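Local structure of Serine/threonine-protein kinase Tel1 (Chaetomium thermophilum, 6SKY) at residues Ala1477-Leu1488 with Ala1508-Leu1519. The protein probably phosphorylates serine and threonine residues at S/T-Q sites to activate checkpoint signalling after DNA damage. Numbering follows the deposited sequence.
Sequences ALSSLADLRVFL and AQEFHAWFSKYL
H1512 stands with its imidazole against L1481, L1484 and R1485 and has more surface buried by the contact than any other residue of the two segments. Its CG lies opposite the backbone N (chi1 -179°), which carries the ring across to the facing helix. L1481 CD2 sits over one face of the ring, 4.3 Å from its centroid, a CH-pi contact. L1484 CB meets the ring edge at ND1. R1485 bends at chi2 and chi3 and brings NH2 to 3.6 Å from H1512 CE1, with the guanidinium and ring planes 57° apart. These two do not bond each other. R1485 NH2 and H1512 NE2 both hydrogen-bond the carbonyl O of A1544, just after helix 1530-1543.

L1481 divides its methyls. CD2 also reaches F1515 CD2, while CD1 meets L1519 CD1 tip to tip at 3.9 Å. L1519 CD1 also lies over the centre of the F1515 ring and 3.6 Å from A1477 CB. With an alanine at F1515, L1519 CD1 would probably lose the ring face it lies over, and a gap would be likely beside A1477, S1480 and L1481. L1484 points CD1 at the edge of the F1511 ring, 3.6 Å from F1511 CD1. F1511 in turn packs on helix 1448-1461.

At the other end, L1488 CD2 and the F1487 ring edge both touch A1508 CB. L1488 CD1 meets Q1509 CG, the two side chains crossing obliquely. Helix segments 1477-1487 and 1508-1519 run roughly antiparallel, at 149°, as neighbours in the alpha solenoid. Their contact is mainly apolar, and its polar histidine and arginine ends share one backbone carbonyl, linking the pair to the chain just past helix 1530-1543.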
loop_
_atom_site.group_PDB
_atom_site.type_symbol
_atom_site.label_atom_id
_atom_site.label_comp_id
_atom_site.label_asym_id
_atom_site.label_seq_id
_atom_site.Cartn_x
_atom_site.Cartn_y
_atom_site.Cartn_z
ATOM N N ALA A 1477 38.378 45.738 36.957
ATOM C CA ALA A 1477 38.220 46.922 36.129
ATOM C C ALA A 1477 36.804 47.030 35.594
ATOM O O ALA A 1477 36.199 48.104 35.630
ATOM C CB ALA A 1477 39.224 46.881 34.983
ATOM N N LEU A 1478 36.258 45.927 35.084
ATOM C CA LEU A 1478 34.895 45.955 34.569
ATOM C C LEU A 1478 33.907 46.371 35.649
ATOM O O LEU A 1478 33.101 47.286 35.448
ATOM C CB LEU A 1478 34.532 44.590 33.997
ATOM C CG LEU A 1478 33.101 44.394 33.517
ATOM C CD1 LEU A 1478 32.699 45.501 32.580
ATOM C CD2 LEU A 1478 33.000 43.064 32.827
ATOM N N SER A 1479 33.966 45.718 36.811
ATOM C CA SER A 1479 33.023 46.031 37.879
ATOM C C SER A 1479 33.188 47.462 38.362
ATOM O O SER A 1479 32.198 48.161 38.606
ATOM C CB SER A 1479 33.204 45.058 39.039
ATOM O OG SER A 1479 33.069 43.721 38.608
ATOM N N SER A 1480 34.431 47.924 38.493
ATOM C CA SER A 1480 34.676 49.257 39.025
ATOM C C SER A 1480 34.218 50.328 38.050
ATOM O O SER A 1480 33.561 51.295 38.443
ATOM C CB SER A 1480 36.157 49.418 39.350
ATOM O OG SER A 1480 36.386 50.598 40.091
ATOM N N LEU A 1481 34.553 50.172 36.770
ATOM C CA LEU A 1481 34.121 51.140 35.773
ATOM C C LEU A 1481 32.605 51.167 35.652
ATOM O O LEU A 1481 32.010 52.238 35.503
ATOM C CB LEU A 1481 34.768 50.819 34.431
ATOM C CG LEU A 1481 36.283 50.996 34.403
ATOM C CD1 LEU A 1481 36.863 50.413 33.136
ATOM C CD2 LEU A 1481 36.652 52.458 34.534
ATOM N N ALA A 1482 31.958 50.002 35.734
ATOM C CA ALA A 1482 30.503 49.970 35.684
ATOM C C ALA A 1482 29.892 50.717 36.864
ATOM O O ALA A 1482 28.998 51.555 36.690
ATOM C CB ALA A 1482 30.018 48.524 35.653
ATOM N N ASP A 1483 30.365 50.428 38.079
ATOM C CA ASP A 1483 29.787 51.080 39.249
ATOM C C ASP A 1483 30.092 52.571 39.279
ATOM O O ASP A 1483 29.281 53.352 39.783
ATOM C CB ASP A 1483 30.277 50.413 40.530
ATOM C CG ASP A 1483 29.441 49.211 40.916
ATOM O OD1 ASP A 1483 28.553 48.831 40.128
ATOM O OD2 ASP A 1483 29.664 48.650 42.009
ATOM N N LEU A 1484 31.236 52.990 38.741
ATOM C CA LEU A 1484 31.513 54.419 38.646
ATOM C C LEU A 1484 30.586 55.087 37.643
ATOM O O LEU A 1484 29.968 56.113 37.944
ATOM C CB LEU A 1484 32.972 54.653 38.268
ATOM C CG LEU A 1484 33.955 54.450 39.414
ATOM C CD1 LEU A 1484 35.374 54.682 38.945
ATOM C CD2 LEU A 1484 33.604 55.364 40.570
ATOM N N ARG A 1485 30.471 54.515 36.441
ATOM C CA ARG A 1485 29.583 55.082 35.435
ATOM C C ARG A 1485 28.154 55.183 35.944
ATOM O O ARG A 1485 27.430 56.110 35.570
ATOM C CB ARG A 1485 29.635 54.250 34.157
ATOM C CG ARG A 1485 28.798 54.813 33.030
ATOM C CD ARG A 1485 29.260 56.208 32.654
ATOM N NE ARG A 1485 30.521 56.187 31.923
ATOM C CZ ARG A 1485 31.240 57.269 31.651
ATOM N NH1 ARG A 1485 30.828 58.458 32.059
ATOM N NH2 ARG A 1485 32.375 57.161 30.975
ATOM N N VAL A 1486 27.730 54.251 36.796
ATOM C CA VAL A 1486 26.419 54.397 37.422
ATOM C C VAL A 1486 26.455 55.494 38.479
ATOM O O VAL A 1486 25.491 56.249 38.643
ATOM C CB VAL A 1486 25.946 53.056 38.010
ATOM C CG1 VAL A 1486 24.662 53.237 38.791
ATOM C CG2 VAL A 1486 25.741 52.044 36.908
ATOM N N PHE A 1487 27.571 55.612 39.200
ATOM C CA PHE A 1487 27.675 56.596 40.272
ATOM C C PHE A 1487 27.740 58.020 39.738
ATOM O O PHE A 1487 27.308 58.956 40.418
ATOM C CB PHE A 1487 28.905 56.290 41.127
ATOM C CG PHE A 1487 29.177 57.304 42.200
ATOM C CD1 PHE A 1487 28.289 57.487 43.241
ATOM C CD2 PHE A 1487 30.339 58.052 42.180
ATOM C CE1 PHE A 1487 28.547 58.409 44.230
ATOM C CE2 PHE A 1487 30.601 58.978 43.168
ATOM C CZ PHE A 1487 29.705 59.155 44.192
ATOM N N LEU A 1488 28.270 58.205 38.537
ATOM C CA LEU A 1488 28.385 59.529 37.953
ATOM C C LEU A 1488 27.095 59.938 37.258
ATOM O O LEU A 1488 26.032 59.383 37.523
ATOM C CB LEU A 1488 29.549 59.568 36.970
ATOM C CG LEU A 1488 30.893 59.158 37.561
ATOM C CD1 LEU A 1488 31.990 59.268 36.530
ATOM C CD2 LEU A 1488 31.204 60.011 38.764
ATOM N N ALA A 1508 35.723 61.474 41.687
ATOM C CA ALA A 1508 35.391 60.221 41.020
ATOM C C ALA A 1508 35.700 60.287 39.531
ATOM O O ALA A 1508 36.192 59.314 38.952
ATOM C CB ALA A 1508 33.921 59.880 41.252
ATOM N N GLN A 1509 35.427 61.428 38.894
ATOM C CA GLN A 1509 35.706 61.556 37.466
ATOM C C GLN A 1509 37.201 61.539 37.188
ATOM O O GLN A 1509 37.654 60.911 36.222
ATOM C CB GLN A 1509 35.084 62.835 36.919
ATOM C CG GLN A 1509 33.572 62.844 36.902
ATOM C CD GLN A 1509 33.014 64.215 36.587
ATOM O OE1 GLN A 1509 33.762 65.165 36.372
ATOM N NE2 GLN A 1509 31.691 64.326 36.563
ATOM N N GLU A 1510 37.986 62.231 38.014
ATOM C CA GLU A 1510 39.433 62.215 37.830
ATOM C C GLU A 1510 39.994 60.819 38.050
ATOM O O GLU A 1510 40.901 60.385 37.327
ATOM C CB GLU A 1510 40.099 63.216 38.769
ATOM C CG GLU A 1510 39.837 64.662 38.408
ATOM C CD GLU A 1510 40.729 65.621 39.173
ATOM O OE1 GLU A 1510 41.133 65.288 40.305
ATOM O OE2 GLU A 1510 41.036 66.706 38.635
ATOM N N PHE A 1511 39.463 60.093 39.037
ATOM C CA PHE A 1511 39.887 58.712 39.231
ATOM C C PHE A 1511 39.508 57.850 38.038
ATOM O O PHE A 1511 40.283 56.989 37.618
ATOM C CB PHE A 1511 39.282 58.128 40.501
ATOM C CG PHE A 1511 39.516 56.656 40.637
ATOM C CD1 PHE A 1511 38.472 55.761 40.537
ATOM C CD2 PHE A 1511 40.794 56.163 40.815
ATOM C CE1 PHE A 1511 38.698 54.412 40.642
ATOM C CE2 PHE A 1511 41.022 54.817 40.918
ATOM C CZ PHE A 1511 39.975 53.940 40.830
ATOM N N HIS A 1512 38.308 58.053 37.495
ATOM C CA HIS A 1512 37.876 57.316 36.314
ATOM C C HIS A 1512 38.828 57.549 35.150
ATOM O O HIS A 1512 39.226 56.601 34.462
ATOM C CB HIS A 1512 36.448 57.738 35.965
ATOM C CG HIS A 1512 35.863 57.035 34.781
ATOM N ND1 HIS A 1512 34.669 56.350 34.845
ATOM C CD2 HIS A 1512 36.280 56.942 33.496
ATOM C CE1 HIS A 1512 34.388 55.847 33.658
ATOM N NE2 HIS A 1512 35.350 56.192 32.822
ATOM N N ALA A 1513 39.219 58.805 34.928
ATOM C CA ALA A 1513 40.143 59.114 33.840
ATOM C C ALA A 1513 41.507 58.478 34.077
ATOM O O ALA A 1513 42.091 57.877 33.166
ATOM C CB ALA A 1513 40.274 60.626 33.678
ATOM N N TRP A 1514 42.033 58.600 35.300
ATOM C CA TRP A 1514 43.326 57.995 35.606
ATOM C C TRP A 1514 43.286 56.486 35.422
ATOM O O TRP A 1514 44.218 55.895 34.869
ATOM C CB TRP A 1514 43.753 58.335 37.033
ATOM C CG TRP A 1514 44.958 57.563 37.461
ATOM C CD1 TRP A 1514 46.258 57.902 37.258
ATOM C CD2 TRP A 1514 44.974 56.304 38.142
ATOM N NE1 TRP A 1514 47.086 56.939 37.774
ATOM C CE2 TRP A 1514 46.320 55.946 38.322
ATOM C CE3 TRP A 1514 43.980 55.446 38.617
ATOM C CZ2 TRP A 1514 46.699 54.770 38.959
ATOM C CZ3 TRP A 1514 44.358 54.278 39.248
ATOM C CH2 TRP A 1514 45.703 53.952 39.414
ATOM N N PHE A 1515 42.208 55.849 35.879
ATOM C CA PHE A 1515 42.098 54.401 35.798
ATOM C C PHE A 1515 41.989 53.943 34.355
ATOM O O PHE A 1515 42.599 52.940 33.972
ATOM C CB PHE A 1515 40.891 53.930 36.605
ATOM C CG PHE A 1515 40.891 52.461 36.897
ATOM C CD1 PHE A 1515 42.057 51.731 36.838
ATOM C CD2 PHE A 1515 39.720 51.811 37.224
ATOM C CE1 PHE A 1515 42.060 50.386 37.104
ATOM C CE2 PHE A 1515 39.717 50.464 37.489
ATOM C CZ PHE A 1515 40.891 49.751 37.427
ATOM N N SER A 1516 41.215 54.658 33.538
ATOM C CA SER A 1516 41.113 54.284 32.134
ATOM C C SER A 1516 42.446 54.457 31.422
ATOM O O SER A 1516 42.821 53.623 30.594
ATOM C CB SER A 1516 40.020 55.099 31.455
ATOM O OG SER A 1516 40.061 56.442 31.886
ATOM N N LYS A 1517 43.181 55.527 31.736
ATOM C CA LYS A 1517 44.519 55.684 31.170
ATOM C C LYS A 1517 45.429 54.537 31.586
ATOM O O LYS A 1517 46.169 53.987 30.761
ATOM C CB LYS A 1517 45.121 57.017 31.604
ATOM C CG LYS A 1517 44.395 58.232 31.071
ATOM C CD LYS A 1517 45.052 59.509 31.562
ATOM C CE LYS A 1517 44.337 60.737 31.037
ATOM N NZ LYS A 1517 44.961 61.991 31.540
ATOM N N TYR A 1518 45.388 54.170 32.866
ATOM C CA TYR A 1518 46.202 53.065 33.358
ATOM C C TYR A 1518 45.878 51.776 32.615
ATOM O O TYR A 1518 46.779 51.039 32.201
ATOM C CB TYR A 1518 45.982 52.890 34.860
ATOM C CG TYR A 1518 46.674 51.681 35.423
ATOM C CD1 TYR A 1518 45.992 50.491 35.615
ATOM C CD2 TYR A 1518 48.016 51.723 35.750
ATOM C CE1 TYR A 1518 46.627 49.382 36.118
ATOM C CE2 TYR A 1518 48.657 50.622 36.253
ATOM C CZ TYR A 1518 47.961 49.454 36.436
ATOM O OH TYR A 1518 48.610 48.354 36.942
ATOM N N LEU A 1519 44.587 51.491 32.438
ATOM C CA LEU A 1519 44.184 50.262 31.765
ATOM C C LEU A 1519 44.579 50.279 30.297
ATOM O O LEU A 1519 44.993 49.253 29.749
ATOM C CB LEU A 1519 42.684 50.054 31.910
ATOM C CG LEU A 1519 42.229 49.711 33.318
ATOM C CD1 LEU A 1519 40.724 49.775 33.402
ATOM C CD2 LEU A 1519 42.731 48.339 33.683
#